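Putative antibiotic biosynthesis monooxygenase (Bacteroides thetaiotaomicron, PDB 3KKF) binds calcium and is probably a small oxygen-using enzyme of the antibiotic biosynthesis monooxygenase type. Local coordinates at residues V40-A45 with L58-D63; M6-R11 with L92-P97. One frame throughout, in Å; residues are numbered along the deposited sequence.

In the fold
Both contacts belong to the four-stranded antiparallel sheet of a dimeric alpha/beta barrel subunit, in strand order 40-48, 54-61, 6-14, 87-97. Contact 1 pairs 40-48 with 54-61, and contact 2 pairs 6-14, the first strand of the chain, with 87-97, its last; each includes an outermost strand, and their centres lie about 10 Å apart. Along the chain, contact 1 is nested inside the loop that contact 2 closes. The inner strands 54-61 and 6-14 join them directly: Glu59 OE2 of contact 1 forms a salt bridge with Arg8 NE of contact 2. Both contacts also touch the second subunit, and residues 95-97 carry the sheet across the interface.

Contact 1 (V40-A45 with L58-D63). With CA (calcium ion), chain C.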
ATOM      1  N   VAL A  40      -8.249 -13.910   0.326  1.00  9.77           N
ATOM      2  CA  VAL A  40      -7.313 -12.865   0.823  1.00  9.71           C
ATOM      3  C   VAL A  40      -6.200 -12.811  -0.228  1.00  9.12           C
ATOM      4  O   VAL A  40      -5.381 -13.744  -0.335  1.00 10.19           O
ATOM      5  CB  VAL A  40      -6.760 -13.164   2.233  1.00  9.64           C
ATOM      6  CG1 VAL A  40      -5.648 -12.155   2.594  1.00 11.59           C
ATOM      7  CG2 VAL A  40      -7.881 -13.167   3.278  1.00 11.41           C
ATOM      8  N   LEU A  41      -6.185 -11.746  -1.031  1.00  9.15           N
ATOM      9  CA  LEU A  41      -5.229 -11.618  -2.136  1.00  9.72           C
ATOM     10  C   LEU A  41      -3.913 -11.005  -1.682  1.00 10.00           C
ATOM     11  O   LEU A  41      -2.846 -11.411  -2.153  1.00 11.00           O
ATOM     12  CB  LEU A  41      -5.860 -10.885  -3.335  1.00  9.83           C
ATOM     13  CG  LEU A  41      -7.195 -11.484  -3.844  1.00 10.76           C
ATOM     14  CD1 LEU A  41      -7.713 -10.700  -5.033  1.00 12.85           C
ATOM     15  CD2 LEU A  41      -7.065 -12.950  -4.206  1.00 12.38           C
ATOM     16  N   VAL A  42      -3.980 -10.014  -0.788  1.00  9.59           N
ATOM     17  CA  VAL A  42      -2.760  -9.557  -0.102  1.00  9.79           C
ATOM     18  C   VAL A  42      -3.129  -8.827   1.171  1.00  9.24           C
ATOM     19  O   VAL A  42      -4.170  -8.173   1.251  1.00  9.37           O
ATOM     20  CB  VAL A  42      -1.828  -8.639  -1.010  1.00  9.96           C
ATOM     21  CG1 VAL A  42      -2.255  -7.145  -0.982  1.00 11.60           C
ATOM     22  CG2 VAL A  42      -0.342  -8.801  -0.631  1.00 10.21           C
ATOM     23  N   LEU A  43      -2.256  -8.947   2.163  1.00  9.28           N
ATOM     24  CA  LEU A  43      -2.256  -8.131   3.384  1.00  8.87           C
ATOM     25  C   LEU A  43      -0.783  -7.697   3.447  1.00  8.96           C
ATOM     26  O   LEU A  43       0.079  -8.446   3.953  1.00  9.57           O
ATOM     27  CB  LEU A  43      -2.678  -8.889   4.633  1.00  9.04           C
ATOM     28  CG  LEU A  43      -4.108  -9.438   4.595  1.00  9.10           C
ATOM     29  CD1 LEU A  43      -4.387 -10.452   5.723  1.00 11.25           C
ATOM     30  CD2 LEU A  43      -5.145  -8.285   4.616  1.00 11.51           C
ATOM     31  N   TYR A  44      -0.462  -6.544   2.868  1.00  9.01           N
ATOM     32  CA  TYR A  44       0.909  -6.058   2.753  1.00  8.89           C
ATOM     33  C   TYR A  44       1.133  -4.951   3.783  1.00  8.76           C
ATOM     34  O   TYR A  44       0.760  -3.790   3.568  1.00  9.34           O
ATOM     35  CB  TYR A  44       1.231  -5.586   1.327  1.00  9.12           C
ATOM     36  CG  TYR A  44       2.714  -5.376   1.093  1.00  9.35           C
ATOM     37  CD1 TYR A  44       3.537  -6.422   0.641  1.00 11.29           C
ATOM     38  CD2 TYR A  44       3.311  -4.157   1.346  1.00  9.65           C
ATOM     39  CE1 TYR A  44       4.909  -6.224   0.434  1.00 11.31           C
ATOM     40  CE2 TYR A  44       4.678  -3.969   1.143  1.00 10.47           C
ATOM     41  CZ  TYR A  44       5.451  -4.992   0.688  1.00 11.46           C
ATOM     42  OH  TYR A  44       6.784  -4.749   0.491  1.00 14.23           O
ATOM     43  N   ALA A  45       1.710  -5.329   4.935  1.00  8.90           N
ATOM     44  CA  ALA A  45       1.941  -4.412   6.042  1.00  8.96           C
ATOM     45  C   ALA A  45       3.326  -3.812   5.984  1.00  8.98           C
ATOM     46  O   ALA A  45       4.287  -4.503   5.680  1.00  9.75           O
ATOM     47  CB  ALA A  45       1.732  -5.151   7.398  1.00  9.08           C
ATOM     48  N   LEU A  58      -1.856  -2.489   3.209  1.00  8.79           N
ATOM     49  CA  LEU A  58      -2.625  -2.554   1.963  1.00  8.87           C
ATOM     50  C   LEU A  58      -3.326  -3.907   1.976  1.00  9.08           C
ATOM     51  O   LEU A  58      -2.710  -4.962   2.027  1.00  9.30           O
ATOM     52  CB  LEU A  58      -1.720  -2.452   0.738  1.00  9.56           C
ATOM     53  CG  LEU A  58      -2.424  -2.652  -0.622  1.00 10.33           C
ATOM     54  CD1 LEU A  58      -3.538  -1.628  -0.932  1.00 12.33           C
ATOM     55  CD2 LEU A  58      -1.387  -2.662  -1.743  1.00 12.34           C
ATOM     56  N   GLU A  59      -4.642  -3.848   1.985  1.00  9.07           N
ATOM     57  CA  GLU A  59      -5.531  -5.035   2.040  0.70  9.52           C
ATOM     58  C   GLU A  59      -6.256  -5.191   0.738  1.00  9.42           C
ATOM     59  O   GLU A  59      -6.897  -4.242   0.288  1.00 10.07           O
ATOM     60  CB  GLU A  59      -6.612  -4.852   3.109  0.70  9.80           C
ATOM     61  CG  GLU A  59      -6.155  -4.432   4.487  0.70 10.30           C
ATOM     62  CD  GLU A  59      -7.372  -4.010   5.346  0.70 11.54           C
ATOM     63  OE1 GLU A  59      -8.138  -4.880   5.806  0.70 12.62           O
ATOM     64  OE2 GLU A  59      -7.559  -2.782   5.538  0.70 12.81           O
ATOM     65  N   ILE A  60      -6.167  -6.375   0.121  1.00  8.68           N
ATOM     66  CA  ILE A  60      -6.929  -6.640  -1.104  1.00  8.89           C
ATOM     67  C   ILE A  60      -7.643  -7.990  -0.893  1.00  8.89           C
ATOM     68  O   ILE A  60      -6.971  -9.026  -0.656  1.00  9.41           O
ATOM     69  CB  ILE A  60      -6.069  -6.680  -2.386  1.00  8.94           C
ATOM     70  CG1 ILE A  60      -5.276  -5.382  -2.564  1.00 10.72           C
ATOM     71  CG2 ILE A  60      -6.964  -6.969  -3.582  1.00 10.62           C
ATOM     72  CD1 ILE A  60      -4.267  -5.393  -3.736  1.00 11.79           C
ATOM     73  N   TYR A  61      -8.977  -7.954  -0.915  1.00  9.01           N
ATOM     74  CA  TYR A  61      -9.806  -9.134  -0.793  1.00  9.61           C
ATOM     75  C   TYR A  61     -10.497  -9.371  -2.121  1.00  9.62           C
ATOM     76  O   TYR A  61     -10.803  -8.429  -2.857  1.00 10.29           O
ATOM     77  CB  TYR A  61     -10.866  -8.959   0.318  1.00  9.66           C
ATOM     78  CG  TYR A  61     -10.281  -8.571   1.652  1.00  9.54           C
ATOM     79  CD1 TYR A  61      -9.822  -9.529   2.524  1.00  9.62           C
ATOM     80  CD2 TYR A  61     -10.132  -7.231   2.021  1.00  9.83           C
ATOM     81  CE1 TYR A  61      -9.243  -9.182   3.753  1.00 10.71           C
ATOM     82  CE2 TYR A  61      -9.581  -6.871   3.221  1.00  9.70           C
ATOM     83  CZ  TYR A  61      -9.121  -7.847   4.087  1.00 10.36           C
ATOM     84  OH  TYR A  61      -8.559  -7.505   5.280  1.00 11.86           O
ATOM     85  N   ALA A  62     -10.764 -10.637  -2.455  1.00 10.31           N
ATOM     86  CA  ALA A  62     -11.416 -10.951  -3.734  1.00 10.30           C
ATOM     87  C   ALA A  62     -12.771 -10.260  -3.896  1.00 10.32           C
ATOM     88  O   ALA A  62     -13.157  -9.901  -5.008  1.00 11.05           O
ATOM     89  CB  ALA A  62     -11.586 -12.458  -3.878  1.00 11.48           C
ATOM     90  N   ASP A  63     -13.476 -10.099  -2.794  1.00 11.07           N
ATOM     91  CA  ASP A  63     -14.804  -9.460  -2.761  1.00 11.75           C
ATOM     92  C   ASP A  63     -15.178  -9.231  -1.292  1.00 11.93           C
ATOM     93  O   ASP A  63     -14.397  -9.633  -0.374  1.00 12.21           O
ATOM     94  CB  ASP A  63     -15.865 -10.298  -3.519  1.00 12.90           C
ATOM     95  CG  ASP A  63     -15.885 -11.753  -3.112  1.00 14.54           C
ATOM     96  OD1 ASP A  63     -15.660 -12.081  -1.936  1.00 17.00           O
ATOM     97  OD2 ASP A  63     -16.176 -12.607  -3.993  1.00 22.62           O
TER
HETATM   98 CA    CA C 202     -12.732 -10.073  -7.293  0.75 10.73          CA
HETATM   99  O   HOH W   1     -14.060 -12.029  -6.982  1.00 20.95           O
HETATM  100  O   HOH W   2     -11.005 -11.706  -7.426  1.00 18.05           O
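The beta hairpin of strands 40-48 and 54-61, at one side of the ferredoxin-like sheet, carries a classic beta bulge where two residues, Leu41 and Val42, stand opposite the single Ile60. Ile60 O accepts two backbone N-H groups in its carbonyl plane, from Leu41 N at 2.9 Å and from Val42 N at 3.2 Å, the latter on a lone pair. Beyond the bulge the antiparallel pairing is regular: Ile60 N gives a nearly straight bond to Val42 O (168°), and Tyr44 and Leu58 exchange N-H and C=O in both directions.

The bulge turns Leu41 toward the neighbouring strand, where its CB lies 3.4 Å from Ile60 O and its CD1 reaches over the backbone of Ala62. On the face with Tyr44 and Leu58, Val42 holds CG1 in the crowded position between backbone N and carbonyl carbon (chi1 85°), which sets it 3.8 Å from Ile60 CD1. On the other face, under helix 19-36, Leu43 CD2 approaches Tyr61 OH obliquely, while Val40 CG2 meets the edge of the same ring. That hydroxyl donates to the anti lone pair of Glu59 OE1 (2.7 Å), in the plane of the ring, and the other carboxylate oxygen is held by Arg8 and Ser10; in the conformer given, these bonds satisfy both oxygens of the buried carboxylate, and the nearby arginine would probably favour its ionised form.

Just past the strand, Ala62 joins Gly1, Asn4 and Asn5 around a calcium ion. Its contribution is the backbone carbonyl, Ala62 O, 2.3 Å from the metal.

Contact 2 (M6-R11 with L92-P97); sequences MVRLSR and LIDATP
Strands 6-11 and 92-97 run antiparallel with a marked twist, their axes 4.6 Å apart at the closest and 140° between directions, and so set the last strand of the ferredoxin-like fold beside the first. Leu9 and Ile93 form the central hydrogen-bonded pair: Ile93 N points nearly along the C=O axis of Leu9 (2.8 Å to Leu9 O), whereas Leu9 N sits above the carbonyl plane of Ile93. Toward Val7 the pairing loosens, and water 3 bridges the strands, accepting from Val7 N and donating to Ala95 O.

Arg8 dominates the face it shares with Ser10, Leu92 and Asp94. CG is anti to the backbone N (chi1 -168°), and a bend at chi3 (72°) carries the guanidinium alongside Leu92. Leu92 CD2 lies over the centre of the guanidinium, 3.8 Å above its plane, and also touches Ser10 OG; CE of selenomethionine Met6 covers the opposite face toward the rim. With NE held by Glu59 and NH1 reaching Tyr67 OH, the charged group is gripped by polar partners and packed on its two faces.

On the face with Leu9, Ile93 CD1 packs against Arg11 CD at 3.7 Å. Val7 CG2 crosses obliquely to Pro97 CD near the dimer interface, where Tyr44 of the second subunit packs on both residues. Asp94 points the same way as Arg8 without a direct charge contact: water 5, in the guanidinium plane, accepts from Arg8 NH1 and donates to Asp94 OD1 at 2.9 Å.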
HETATM    1  N   MSE A   6     -12.143  -5.819  -3.168  1.00 11.23           N
HETATM    2  CA  MSE A   6     -12.245  -4.841  -2.079  1.00 10.94           C
HETATM    3  C   MSE A   6     -10.838  -4.440  -1.715  1.00 10.38           C
HETATM    4  O   MSE A   6     -10.055  -5.291  -1.305  1.00 10.84           O
HETATM    5  CB  MSE A   6     -12.930  -5.438  -0.881  1.00 11.65           C
HETATM    6  CG  MSE A   6     -12.964  -4.526   0.310  1.00 13.52           C
HETATM    7 SE   MSE A   6     -13.814  -5.337   1.850  0.75 16.61          SE
HETATM    8  CE  MSE A   6     -12.931  -4.253   3.189  1.00 17.87           C
ATOM      9  N   VAL A   7     -10.514  -3.173  -1.889  1.00  9.59           N
ATOM     10  CA  VAL A   7      -9.208  -2.618  -1.595  1.00  9.60           C
ATOM     11  C   VAL A   7      -9.356  -1.618  -0.455  1.00  9.69           C
ATOM     12  O   VAL A   7     -10.255  -0.744  -0.477  1.00 10.18           O
ATOM     13  CB  VAL A   7      -8.592  -1.940  -2.849  1.00  9.87           C
ATOM     14  CG1 VAL A   7      -7.209  -1.368  -2.546  1.00 11.42           C
ATOM     15  CG2 VAL A   7      -8.516  -2.927  -4.019  1.00 10.98           C
ATOM     16  N   ARG A   8      -8.506  -1.755   0.551  1.00 10.24           N
ATOM     17  CA  ARG A   8      -8.551  -0.891   1.697  1.00 10.84           C
ATOM     18  C   ARG A   8      -7.157  -0.659   2.258  1.00 10.46           C
ATOM     19  O   ARG A   8      -6.262  -1.511   2.127  1.00 11.35           O
ATOM     20  CB  ARG A   8      -9.443  -1.526   2.787  1.00 12.20           C
ATOM     21  CG  ARG A   8      -9.804  -0.586   3.939  1.00 14.47           C
ATOM     22  CD  ARG A   8     -10.878  -1.189   4.853  1.00 15.13           C
ATOM     23  NE  ARG A   8     -10.308  -2.278   5.639  1.00 15.79           N
ATOM     24  CZ  ARG A   8     -10.997  -2.976   6.543  1.00 17.41           C
ATOM     25  NH1 ARG A   8     -12.267  -2.687   6.781  1.00 16.77           N
ATOM     26  NH2 ARG A   8     -10.400  -3.952   7.226  1.00 18.00           N
ATOM     27  N   LEU A   9      -6.950   0.512   2.835  1.00 10.57           N
ATOM     28  CA  LEU A   9      -5.760   0.790   3.619  1.00 11.19           C
ATOM     29  C   LEU A   9      -6.170   0.865   5.063  1.00 11.08           C
ATOM     30  O   LEU A   9      -7.138   1.578   5.417  1.00 13.02           O
ATOM     31  CB  LEU A   9      -5.113   2.134   3.280  1.00 11.94           C
ATOM     32  CG  LEU A   9      -4.609   2.324   1.889  1.00 13.85           C
ATOM     33  CD1 LEU A   9      -4.228   3.783   1.656  1.00 16.92           C
ATOM     34  CD2 LEU A   9      -3.401   1.422   1.653  1.00 16.38           C
ATOM     35  N   SER A  10      -5.511   0.100   5.895  1.00 11.16           N
ATOM     36  CA  SER A  10      -5.649   0.245   7.355  1.00 11.53           C
ATOM     37  C   SER A  10      -4.430   0.997   7.850  1.00 11.23           C
ATOM     38  O   SER A  10      -3.298   0.604   7.552  1.00 11.93           O
ATOM     39  CB  SER A  10      -5.736  -1.079   8.087  1.00 12.54           C
ATOM     40  OG  SER A  10      -6.918  -1.773   7.863  1.00 15.79           O
ATOM     41  N   ARG A  11      -4.641   2.087   8.563  1.00 11.16           N
ATOM     42  CA  ARG A  11      -3.540   2.862   9.176  0.50 12.20           C
ATOM     43  C   ARG A  11      -3.700   2.687  10.667  1.00 12.07           C
ATOM     44  O   ARG A  11      -4.770   2.978  11.215  1.00 13.10           O
ATOM     45  CB  ARG A  11      -3.579   4.335   8.771  0.50 13.27           C
ATOM     46  CG  ARG A  11      -3.126   4.596   7.346  0.50 16.43           C
ATOM     47  CD  ARG A  11      -3.336   6.022   6.948  0.50 20.21           C
ATOM     48  NE  ARG A  11      -2.820   6.969   7.925  0.50 22.99           N
ATOM     49  CZ  ARG A  11      -1.709   7.685   7.775  0.50 25.25           C
ATOM     50  NH1 ARG A  11      -0.987   7.566   6.685  0.50 26.18           N
ATOM     51  NH2 ARG A  11      -1.330   8.534   8.725  0.50 26.49           N
ATOM     52  N   LEU A  92      -9.669   3.146   8.814  1.00 11.48           N
ATOM     53  CA  LEU A  92     -10.069   2.172   7.804  1.00 12.14           C
ATOM     54  C   LEU A  92     -10.468   2.970   6.574  1.00 12.36           C
ATOM     55  O   LEU A  92     -11.539   3.612   6.552  1.00 14.39           O
ATOM     56  CB  LEU A  92     -11.220   1.342   8.325  1.00 13.17           C
ATOM     57  CG  LEU A  92     -10.935   0.500   9.555  1.00 14.81           C
ATOM     58  CD1 LEU A  92     -12.217  -0.172  10.076  1.00 19.56           C
ATOM     59  CD2 LEU A  92      -9.819  -0.538   9.279  1.00 15.70           C
ATOM     60  N   ILE A  93      -9.607   2.946   5.561  1.00 11.78           N
ATOM     61  CA  ILE A  93      -9.755   3.772   4.373  1.00 12.53           C
ATOM     62  C   ILE A  93     -10.110   2.940   3.140  1.00 12.23           C
ATOM     63  O   ILE A  93      -9.249   2.344   2.509  1.00 12.50           O
ATOM     64  CB  ILE A  93      -8.444   4.533   4.094  1.00 13.25           C
ATOM     65  CG1 ILE A  93      -7.988   5.323   5.344  1.00 14.59           C
ATOM     66  CG2 ILE A  93      -8.574   5.472   2.894  1.00 14.85           C
ATOM     67  CD1 ILE A  93      -6.565   5.932   5.235  1.00 18.36           C
ATOM     68  N   ASP A  94     -11.388   2.917   2.790  1.00 11.64           N
ATOM     69  CA  ASP A  94     -11.818   2.236   1.575  1.00 11.44           C
ATOM     70  C   ASP A  94     -11.205   3.015   0.393  1.00 10.25           C
ATOM     71  O   ASP A  94     -11.206   4.250   0.400  1.00 11.65           O
ATOM     72  CB  ASP A  94     -13.326   2.186   1.513  1.00 12.86           C
ATOM     73  CG  ASP A  94     -13.926   1.313   2.628  1.00 16.29           C
ATOM     74  OD1 ASP A  94     -13.333   0.272   2.975  1.00 19.02           O
ATOM     75  OD2 ASP A  94     -15.025   1.657   3.122  1.00 22.91           O
ATOM     76  N   ALA A  95     -10.691   2.298  -0.615  1.00  9.88           N
ATOM     77  CA  ALA A  95      -9.955   2.946  -1.696  1.00 10.34           C
ATOM     78  C   ALA A  95     -10.196   2.305  -3.041  1.00 10.16           C
ATOM     79  O   ALA A  95     -10.597   1.132  -3.129  1.00 11.80           O
ATOM     80  CB  ALA A  95      -8.446   2.914  -1.339  1.00 12.16           C
ATOM     81  N   THR A  96      -9.957   3.083  -4.088  1.00  9.65           N
ATOM     82  CA  THR A  96     -10.106   2.616  -5.456  1.00  9.92           C
ATOM     83  C   THR A  96      -8.754   2.522  -6.104  1.00  9.31           C
ATOM     84  O   THR A  96      -8.060   3.525  -6.184  1.00  9.83           O
ATOM     85  CB  THR A  96     -10.950   3.583  -6.287  1.00 10.72           C
ATOM     86  OG1 THR A  96     -12.212   3.795  -5.679  1.00 14.36           O
ATOM     87  CG2 THR A  96     -11.138   3.052  -7.742  1.00 12.26           C
ATOM     88  N   PRO A  97      -8.341   1.336  -6.551  1.00  9.75           N
ATOM     89  CA  PRO A  97      -7.049   1.237  -7.224  1.00  9.47           C
ATOM     90  C   PRO A  97      -7.076   1.920  -8.594  1.00  9.46           C
ATOM     91  O   PRO A  97      -8.047   1.753  -9.361  1.00 10.72           O
ATOM     92  CB  PRO A  97      -6.845  -0.270  -7.368  1.00 10.66           C
ATOM     93  CG  PRO A  97      -8.212  -0.811  -7.462  1.00 11.46           C
ATOM     94  CD  PRO A  97      -9.054   0.044  -6.554  1.00 10.51           C
TER
HETATM   95  O   HOH W   3     -12.203  -1.103  -3.093  1.00 18.38           O
HETATM   96  O   HOH W   4     -12.817  -1.204   0.716  1.00 23.46           O
HETATM   97  O   HOH W   5     -13.918  -0.462   5.711  1.00 33.62           O